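Local coordinates for acyl-CoA dehydrogenase (Geobacillus kaustophilus, PDB 2PG0), which probably dehydrogenates acyl chains at the alpha-beta position, introducing a double bond with FAD as its cofactor, at residues E283-T286 and V287-L291; R307-E310 and E311-G315. All coordinates share one frame; numbering follows the deposited sequence.

Contact 1 of 2, residues E283-T286 and V287-L291; sequences EFQT and VQFRL. With FAD (flavin-adenine dinucleotide), chain D.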
ATOM      1  N   GLU A 283      -9.157 -22.517  -2.503  1.00 14.86           N
ATOM      2  CA  GLU A 283     -10.034 -22.449  -3.676  1.00 15.78           C
ATOM      3  C   GLU A 283     -10.739 -21.096  -3.829  1.00 14.65           C
ATOM      4  O   GLU A 283     -11.291 -20.793  -4.894  1.00 15.06           O
ATOM      5  CB  GLU A 283     -11.053 -23.588  -3.659  1.00 15.94           C
ATOM      6  CG  GLU A 283     -10.440 -24.974  -3.824  1.00 18.22           C
ATOM      7  CD  GLU A 283     -11.493 -26.063  -3.818  1.00 19.38           C
ATOM      8  OE1 GLU A 283     -12.232 -26.182  -4.818  1.00 24.93           O
ATOM      9  OE2 GLU A 283     -11.594 -26.797  -2.811  1.00 23.78           O
ATOM     10  N   PHE A 284     -10.721 -20.277  -2.780  1.00 12.91           N
ATOM     11  CA  PHE A 284     -11.327 -18.946  -2.866  1.00 12.76           C
ATOM     12  C   PHE A 284     -10.402 -18.023  -3.635  1.00 11.92           C
ATOM     13  O   PHE A 284      -9.184 -18.041  -3.428  1.00 11.53           O
ATOM     14  CB  PHE A 284     -11.639 -18.396  -1.469  1.00 13.01           C
ATOM     15  CG  PHE A 284     -12.681 -19.196  -0.745  1.00 13.97           C
ATOM     16  CD1 PHE A 284     -14.017 -19.121  -1.130  1.00 16.06           C
ATOM     17  CD2 PHE A 284     -12.322 -20.059   0.286  1.00 15.09           C
ATOM     18  CE1 PHE A 284     -14.997 -19.887  -0.473  1.00 17.05           C
ATOM     19  CE2 PHE A 284     -13.285 -20.826   0.951  1.00 15.91           C
ATOM     20  CZ  PHE A 284     -14.619 -20.740   0.571  1.00 16.32           C
ATOM     21  N   GLN A 285     -10.977 -17.241  -4.543  1.00 11.78           N
ATOM     22  CA  GLN A 285     -10.165 -16.439  -5.461  1.00 11.23           C
ATOM     23  C   GLN A 285      -9.270 -15.415  -4.743  1.00 11.23           C
ATOM     24  O   GLN A 285      -8.106 -15.221  -5.133  1.00 10.40           O
ATOM     25  CB  GLN A 285     -11.031 -15.753  -6.512  1.00 11.06           C
ATOM     26  CG  GLN A 285     -10.190 -15.233  -7.694  1.00 11.07           C
ATOM     27  CD  GLN A 285     -10.925 -14.231  -8.558  1.00 11.54           C
ATOM     28  OE1 GLN A 285     -11.648 -13.354  -8.062  1.00 11.74           O
ATOM     29  NE2 GLN A 285     -10.735 -14.347  -9.874  1.00 11.40           N
ATOM     30  N   THR A 286      -9.796 -14.772  -3.697  1.00 10.68           N
ATOM     31  CA  THR A 286      -8.973 -13.821  -2.921  1.00 10.42           C
ATOM     32  C   THR A 286      -7.742 -14.494  -2.310  1.00 10.88           C
ATOM     33  O   THR A 286      -6.674 -13.889  -2.255  1.00 11.07           O
ATOM     34  CB  THR A 286      -9.750 -13.090  -1.802  1.00 10.75           C
ATOM     35  OG1 THR A 286     -10.306 -14.045  -0.887  1.00  9.89           O
ATOM     36  CG2 THR A 286     -10.845 -12.204  -2.391  1.00 10.11           C
ATOM     37  N   VAL A 287      -7.884 -15.743  -1.871  1.00 10.48           N
ATOM     38  CA  VAL A 287      -6.751 -16.487  -1.315  1.00 10.81           C
ATOM     39  C   VAL A 287      -5.740 -16.810  -2.414  1.00 10.91           C
ATOM     40  O   VAL A 287      -4.535 -16.640  -2.227  1.00 10.95           O
ATOM     41  CB  VAL A 287      -7.196 -17.783  -0.597  1.00 10.67           C
ATOM     42  CG1 VAL A 287      -5.983 -18.603  -0.144  1.00 11.34           C
ATOM     43  CG2 VAL A 287      -8.098 -17.454   0.598  1.00 11.78           C
ATOM     44  N   GLN A 288      -6.246 -17.261  -3.559  1.00 11.13           N
ATOM     45  CA  GLN A 288      -5.408 -17.513  -4.738  1.00 12.02           C
ATOM     46  C   GLN A 288      -4.606 -16.290  -5.167  1.00 11.17           C
ATOM     47  O   GLN A 288      -3.409 -16.394  -5.426  1.00 11.03           O
ATOM     48  CB  GLN A 288      -6.258 -18.017  -5.901  1.00 11.74           C
ATOM     49  CG  GLN A 288      -6.888 -19.388  -5.639  1.00 13.18           C
ATOM     50  CD  GLN A 288      -7.900 -19.805  -6.695  1.00 14.35           C
ATOM     51  OE1 GLN A 288      -8.500 -18.970  -7.378  1.00 15.96           O
ATOM     52  NE2 GLN A 288      -8.117 -21.112  -6.809  1.00 18.76           N
ATOM     53  N   PHE A 289      -5.260 -15.136  -5.234  1.00 10.76           N
ATOM     54  CA  PHE A 289      -4.574 -13.914  -5.656  1.00 10.37           C
ATOM     55  C   PHE A 289      -3.550 -13.451  -4.607  1.00 10.51           C
ATOM     56  O   PHE A 289      -2.438 -13.030  -4.957  1.00 10.03           O
ATOM     57  CB  PHE A 289      -5.582 -12.803  -5.962  1.00 10.84           C
ATOM     58  CG  PHE A 289      -6.147 -12.846  -7.362  1.00 11.52           C
ATOM     59  CD1 PHE A 289      -6.414 -14.060  -8.004  1.00 11.46           C
ATOM     60  CD2 PHE A 289      -6.444 -11.654  -8.033  1.00 13.62           C
ATOM     61  CE1 PHE A 289      -6.961 -14.088  -9.305  1.00 13.35           C
ATOM     62  CE2 PHE A 289      -6.993 -11.668  -9.320  1.00 13.18           C
ATOM     63  CZ  PHE A 289      -7.250 -12.891  -9.962  1.00 12.02           C
ATOM     64  N   ARG A 290      -3.915 -13.538  -3.327  1.00 10.09           N
ATOM     65  CA  ARG A 290      -2.991 -13.169  -2.249  1.00 10.00           C
ATOM     66  C   ARG A 290      -1.738 -14.021  -2.317  1.00 10.06           C
ATOM     67  O   ARG A 290      -0.625 -13.503  -2.199  1.00 10.04           O
ATOM     68  CB  ARG A 290      -3.664 -13.276  -0.878  1.00  9.84           C
ATOM     69  CG  ARG A 290      -4.690 -12.166  -0.672  1.00 10.31           C
ATOM     70  CD  ARG A 290      -5.585 -12.467   0.510  1.00 13.19           C
ATOM     71  NE  ARG A 290      -4.950 -12.152   1.783  1.00 14.91           N
ATOM     72  CZ  ARG A 290      -5.588 -12.161   2.950  1.00 16.84           C
ATOM     73  NH1 ARG A 290      -6.875 -12.480   3.001  1.00 17.33           N
ATOM     74  NH2 ARG A 290      -4.940 -11.849   4.068  1.00 18.43           N
ATOM     75  N   LEU A 291      -1.916 -15.323  -2.541  1.00 10.40           N
ATOM     76  CA  LEU A 291      -0.766 -16.221  -2.684  1.00 10.58           C
ATOM     77  C   LEU A 291       0.048 -15.921  -3.946  1.00 10.54           C
ATOM     78  O   LEU A 291       1.281 -15.955  -3.909  1.00 10.44           O
ATOM     79  CB  LEU A 291      -1.191 -17.687  -2.633  1.00 11.10           C
ATOM     80  CG  LEU A 291      -1.624 -18.206  -1.255  1.00 12.03           C
ATOM     81  CD1 LEU A 291      -2.378 -19.517  -1.444  1.00 14.50           C
ATOM     82  CD2 LEU A 291      -0.430 -18.399  -0.335  1.00 14.00           C
TER
HETATM   83  PA  FAD D 401     -11.090 -20.121   9.438  1.00 19.81           P
HETATM   84  O1A FAD D 401     -10.619 -21.550   9.275  1.00 18.95           O
HETATM   85  O2A FAD D 401     -12.585 -19.932   9.390  1.00 18.84           O
HETATM   86  O5B FAD D 401     -10.413 -19.202   8.300  1.00 19.77           O
HETATM   87  C5B FAD D 401      -9.007 -19.126   8.194  1.00 21.57           C
HETATM   88  C4B FAD D 401      -8.674 -18.133   7.092  1.00 23.42           C
HETATM   89  O4B FAD D 401      -9.337 -18.549   5.916  1.00 23.22           O
HETATM   90  C3B FAD D 401      -9.178 -16.734   7.425  1.00 24.53           C
HETATM   91  O3B FAD D 401      -8.100 -15.840   7.486  1.00 25.82           O
HETATM   92  C2B FAD D 401      -9.978 -16.292   6.229  1.00 26.82           C
HETATM   93  O2B FAD D 401      -9.218 -15.299   5.583  1.00 31.10           O
HETATM   94  C1B FAD D 401      -9.938 -17.453   5.264  1.00 24.28           C
HETATM   95  N9A FAD D 401     -11.277 -17.742   4.718  1.00 24.28           N
HETATM   96  C8A FAD D 401     -12.246 -18.591   5.199  1.00 23.84           C
HETATM   97  N7A FAD D 401     -13.313 -18.541   4.364  1.00 23.46           N
HETATM   98  C5A FAD D 401     -13.032 -17.675   3.360  1.00 23.77           C
HETATM   99  C6A FAD D 401     -13.745 -17.244   2.248  1.00 24.20           C
HETATM  100  N6A FAD D 401     -14.955 -17.733   1.981  1.00 23.94           N
HETATM  101  N1A FAD D 401     -13.168 -16.326   1.390  1.00 24.00           N
HETATM  102  C2A FAD D 401     -11.898 -15.833   1.618  1.00 23.78           C
HETATM  103  N3A FAD D 401     -11.193 -16.266   2.720  1.00 23.68           N
HETATM  104  C4A FAD D 401     -11.753 -17.169   3.572  1.00 24.16           C
HETATM  105  N1  FAD D 401     -14.758 -17.753  19.119  1.00 21.52           N
HETATM  106  C2  FAD D 401     -15.900 -17.814  19.905  1.00 22.05           C
HETATM  107  O2  FAD D 401     -16.907 -18.391  19.489  1.00 21.68           O
HETATM  108  N3  FAD D 401     -15.907 -17.240  21.163  1.00 21.49           N
HETATM  109  C4  FAD D 401     -14.776 -16.599  21.641  1.00 22.01           C
HETATM  110  O4  FAD D 401     -14.797 -16.097  22.762  1.00 21.39           O
HETATM  111  C4X FAD D 401     -13.625 -16.522  20.848  1.00 21.95           C
HETATM  112  N5  FAD D 401     -12.485 -15.882  21.315  1.00 21.88           N
HETATM  113  C5X FAD D 401     -11.344 -15.838  20.537  1.00 21.62           C
HETATM  114  C6  FAD D 401     -10.205 -15.206  21.032  1.00 21.86           C
HETATM  115  C7  FAD D 401      -9.045 -15.142  20.270  1.00 21.56           C
HETATM  116  C7M FAD D 401      -7.847 -14.447  20.856  1.00 21.80           C
HETATM  117  C8  FAD D 401      -9.031 -15.722  18.995  1.00 21.79           C
HETATM  118  C8M FAD D 401      -7.826 -15.695  18.112  1.00 21.95           C
HETATM  119  C9  FAD D 401     -10.167 -16.356  18.504  1.00 21.76           C
HETATM  120  C9A FAD D 401     -11.338 -16.416  19.261  1.00 21.87           C
HETATM  121  N10 FAD D 401     -12.487 -17.041  18.771  1.00 21.75           N
HETATM  122  C10 FAD D 401     -13.619 -17.109  19.575  1.00 21.83           C
HETATM  123  C1' FAD D 401     -12.575 -17.590  17.356  1.00 21.07           C
HETATM  124  C2' FAD D 401     -12.487 -16.570  16.209  1.00 20.55           C
HETATM  125  O2' FAD D 401     -13.711 -15.886  16.030  1.00 21.81           O
HETATM  126  C3' FAD D 401     -12.101 -17.323  14.931  1.00 18.85           C
HETATM  127  O3' FAD D 401     -10.713 -17.592  14.989  1.00 17.24           O
HETATM  128  C4' FAD D 401     -12.443 -16.592  13.625  1.00 19.14           C
HETATM  129  O4' FAD D 401     -13.844 -16.464  13.474  1.00 19.13           O
HETATM  130  C5' FAD D 401     -11.910 -17.314  12.386  1.00 19.10           C
HETATM  131  O5' FAD D 401     -12.220 -18.692  12.434  1.00 19.40           O
HETATM  132  P   FAD D 401     -11.041 -19.767  12.265  1.00 19.36           P
HETATM  133  O1P FAD D 401      -9.946 -19.481  13.259  1.00 19.02           O
HETATM  134  O2P FAD D 401     -11.591 -21.169  12.404  1.00 20.56           O
HETATM  135  O3P FAD D 401     -10.455 -19.492  10.783  1.00 18.90           O
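The carbonyl of F284, the N-cap residue of helix 285-313, receives the amide of Q288 at 3.0 Å (Q288 N to F284 O) and, more weakly, that of V287. Next along the chain, Q285 O takes F289 N at 2.8 Å, and T286 O takes R290 N while CG of R290 rests 3.1 Å from the same oxygen.

The tight side faces FAD. The adenine amino nitrogen N6A sits 3.2 Å above the centre of the F284 ring, whose pi face can receive it while flat ring packs against flat adenine, and V287 CG2 comes within 3.9 Å of FAD N3A. T286 holds OG1 between its backbone N and carbonyl carbon (chi1 59°), 3.5 Å from FAD C2A and hydrogen-bonded to Q285 OE1 of the third subunit. Q285 of this chain returns that bond, and its NE2 is hydrogen-bonded to N1A of another FAD; its extended chain runs beside F289, amide and ring planes 45° apart. Beyond T286, R290 makes salt bridges with E339 and with E373 of the fourth subunit.

The other side is looser: E283 OE2 accepts a hydrogen bond from R280 N, which holds its carboxylate outside the contact, and Q288 NE2 comes only to 3.7 Å from E283 O, bonding weakly to S282 O. A helix start shared between subunits around adenine is characteristic of the FAD site of tetrameric acyl-CoA dehydrogenases.

Contact 2 of 2, residues R307-E310 and E311-G315; sequences RVIE and EHMAG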
ATOM      1  N   ARG A 307      21.316 -12.143  -7.724  1.00 14.31           N
ATOM      2  CA  ARG A 307      22.174 -11.306  -8.565  1.00 14.40           C
ATOM      3  C   ARG A 307      23.208 -10.543  -7.730  1.00 13.91           C
ATOM      4  O   ARG A 307      24.382 -10.467  -8.104  1.00 13.31           O
ATOM      5  CB  ARG A 307      21.335 -10.356  -9.429  1.00 14.80           C
ATOM      6  CG  ARG A 307      22.130  -9.549 -10.440  1.00 16.06           C
ATOM      7  CD  ARG A 307      22.795 -10.442 -11.478  1.00 19.25           C
ATOM      8  NE  ARG A 307      23.626  -9.643 -12.373  1.00 23.02           N
ATOM      9  CZ  ARG A 307      24.903  -9.371 -12.147  1.00 24.99           C
ATOM     10  NH1 ARG A 307      25.501  -9.858 -11.067  1.00 28.50           N
ATOM     11  NH2 ARG A 307      25.588  -8.628 -13.003  1.00 28.66           N
ATOM     12  N   VAL A 308      22.773  -9.987  -6.604  1.00 13.78           N
ATOM     13  CA  VAL A 308      23.678  -9.295  -5.691  1.00 14.37           C
ATOM     14  C   VAL A 308      24.766 -10.232  -5.139  1.00 14.45           C
ATOM     15  O   VAL A 308      25.931  -9.847  -5.078  1.00 14.51           O
ATOM     16  CB  VAL A 308      22.899  -8.562  -4.560  1.00 14.48           C
ATOM     17  CG1 VAL A 308      23.845  -7.993  -3.517  1.00 15.05           C
ATOM     18  CG2 VAL A 308      22.044  -7.431  -5.157  1.00 14.56           C
ATOM     19  N   ILE A 309      24.390 -11.453  -4.751  1.00 14.72           N
ATOM     20  CA  ILE A 309      25.384 -12.474  -4.347  1.00 15.54           C
ATOM     21  C   ILE A 309      26.455 -12.644  -5.439  1.00 15.92           C
ATOM     22  O   ILE A 309      27.647 -12.577  -5.152  1.00 15.60           O
ATOM     23  CB  ILE A 309      24.713 -13.838  -3.986  1.00 15.41           C
ATOM     24  CG1 ILE A 309      23.964 -13.733  -2.650  1.00 15.00           C
ATOM     25  CG2 ILE A 309      25.748 -14.978  -3.931  1.00 15.22           C
ATOM     26  CD1 ILE A 309      22.945 -14.856  -2.425  1.00 15.21           C
ATOM     27  N   GLU A 310      26.021 -12.819  -6.687  1.00 16.83           N
ATOM     28  CA  GLU A 310      26.936 -12.962  -7.827  1.00 18.52           C
ATOM     29  C   GLU A 310      27.903 -11.780  -7.960  1.00 18.34           C
ATOM     30  O   GLU A 310      29.117 -11.981  -8.072  1.00 18.33           O
ATOM     31  CB  GLU A 310      26.156 -13.179  -9.132  1.00 18.17           C
ATOM     32  CG  GLU A 310      25.437 -14.524  -9.214  1.00 20.15           C
ATOM     33  CD  GLU A 310      24.509 -14.625 -10.418  1.00 21.50           C
ATOM     34  OE1 GLU A 310      24.580 -13.744 -11.306  1.00 23.64           O
ATOM     35  OE2 GLU A 310      23.698 -15.580 -10.471  1.00 26.10           O
ATOM     36  N   GLU A 311      27.364 -10.558  -7.934  1.00 18.49           N
ATOM     37  CA  GLU A 311      28.179  -9.331  -7.942  1.00 18.86           C
ATOM     38  C   GLU A 311      29.193  -9.298  -6.793  1.00 18.07           C
ATOM     39  O   GLU A 311      30.372  -8.987  -6.995  1.00 17.93           O
ATOM     40  CB  GLU A 311      27.285  -8.090  -7.845  1.00 19.06           C
ATOM     41  CG  GLU A 311      26.513  -7.756  -9.097  1.00 22.85           C
ATOM     42  CD  GLU A 311      27.409  -7.402 -10.262  1.00 24.81           C
ATOM     43  OE1 GLU A 311      27.845  -6.225 -10.365  1.00 27.12           O
ATOM     44  OE2 GLU A 311      27.663  -8.306 -11.080  1.00 26.13           O
ATOM     45  N   HIS A 312      28.715  -9.610  -5.589  1.00 17.22           N
ATOM     46  CA  HIS A 312      29.551  -9.657  -4.394  1.00 17.10           C
ATOM     47  C   HIS A 312      30.718 -10.633  -4.575  1.00 17.10           C
ATOM     48  O   HIS A 312      31.869 -10.288  -4.312  1.00 17.17           O
ATOM     49  CB  HIS A 312      28.704 -10.068  -3.189  1.00 16.61           C
ATOM     50  CG  HIS A 312      29.424  -9.982  -1.882  1.00 16.30           C
ATOM     51  ND1 HIS A 312      30.025  -8.824  -1.437  1.00 16.12           N
ATOM     52  CD2 HIS A 312      29.620 -10.905  -0.913  1.00 16.08           C
ATOM     53  CE1 HIS A 312      30.570  -9.042  -0.254  1.00 16.70           C
ATOM     54  NE2 HIS A 312      30.342 -10.297   0.085  1.00 16.37           N
ATOM     55  N   MET A 313      30.406 -11.836  -5.047  1.00 17.71           N
ATOM     56  CA  MET A 313      31.402 -12.895  -5.233  1.00 17.61           C
ATOM     57  C   MET A 313      32.429 -12.550  -6.319  1.00 19.36           C
ATOM     58  O   MET A 313      33.581 -13.000  -6.261  1.00 19.59           O
ATOM     59  CB  MET A 313      30.710 -14.236  -5.509  1.00 17.92           C
ATOM     60  CG  MET A 313      29.984 -14.831  -4.286  1.00 16.96           C
ATOM     61  SD  MET A 313      29.216 -16.450  -4.559  1.00 13.55           S
ATOM     62  CE  MET A 313      30.684 -17.470  -4.832  1.00 17.93           C
ATOM     63  N   ALA A 314      32.007 -11.744  -7.293  1.00 20.20           N
ATOM     64  CA  ALA A 314      32.885 -11.245  -8.356  1.00 21.28           C
ATOM     65  C   ALA A 314      33.814 -10.114  -7.889  1.00 22.02           C
ATOM     66  O   ALA A 314      34.634  -9.618  -8.672  1.00 22.43           O
ATOM     67  CB  ALA A 314      32.046 -10.792  -9.555  1.00 21.23           C
ATOM     68  N   GLY A 315      33.684  -9.710  -6.623  1.00 22.74           N
ATOM     69  CA  GLY A 315      34.541  -8.683  -6.031  1.00 23.82           C
ATOM     70  C   GLY A 315      34.121  -7.265  -6.375  1.00 24.68           C
ATOM     71  O   GLY A 315      34.912  -6.327  -6.262  1.00 24.91           O
TER
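From R307 to A314 the backbone follows alpha-helical i to i+4 bonding, beginning with E311 N to R307 O at 3.0 Å and closing with A314 N to E310 O, also 3.0 Å. The same four-residue spacing sets R307 and E311 one turn apart, where their opposite charges can meet.

The R307 chain leaves with CG anti to the backbone N and bends at chi2 (64°), while E311 bends at its own chi2 to come back along the helix. The guanidinium therefore meets the carboxylate end-on, both nitrogens closing on one oxygen: NH1 lies 2.7 Å and NH2 2.8 Å from E311 OE2. The two planes stand 82° apart. NH1 arrives on the anti side of OE2 and NH2 from above the carboxylate plane, both from the same face; sharing one oxygen leaves both bonds short but bent. R307 NH2 also reaches T6 O of the second subunit in a hydrogen bond, tying the ion pair to the subunit interface. Replacing R307 by alanine removes the guanidinium and would probably leave the E311 carboxylate without this charge partner and T6 O of the second subunit without this donor.

On the inward side, CG2 of I309 touches M313 SD at 3.8 Å, the two side chains running alongside each other. I309 packs on V75, and M313 on F71 and A72, of helix 71-84, where a branched and a flexible apolar chain fit together. H312 fits a more polar place, ND1 hydrogen-bonded to Q246 and NE2 to Q247, with its ring edge-to-face with F71.

Glycine suits position 315, whose phi of 81° turns the chain out of the helix; the bonds back into the last turn make this C-terminal end a Schellman motif.

How the contacts relate
Contacts 1 and 2 occupy the opposite ends of one long helix, 285-313, in the C-terminal domain. Their centres are about 36 Å apart and their nearest atoms about 21 Å, so the helix itself is what joins them. Contact 1, at the N-terminal end, borders the FAD adenine and lies about 34 Å from the centre of the chain; contact 2, about 18 Å from that centre, lies away from the FAD-binding residues and packs against helices 71-84 and 237-273. Both also meet the second subunit: Q288 and F289 through A380 and T377 of that subunit, R307 through its T303. One helix thus serves cofactor binding at its start and domain packing at its end.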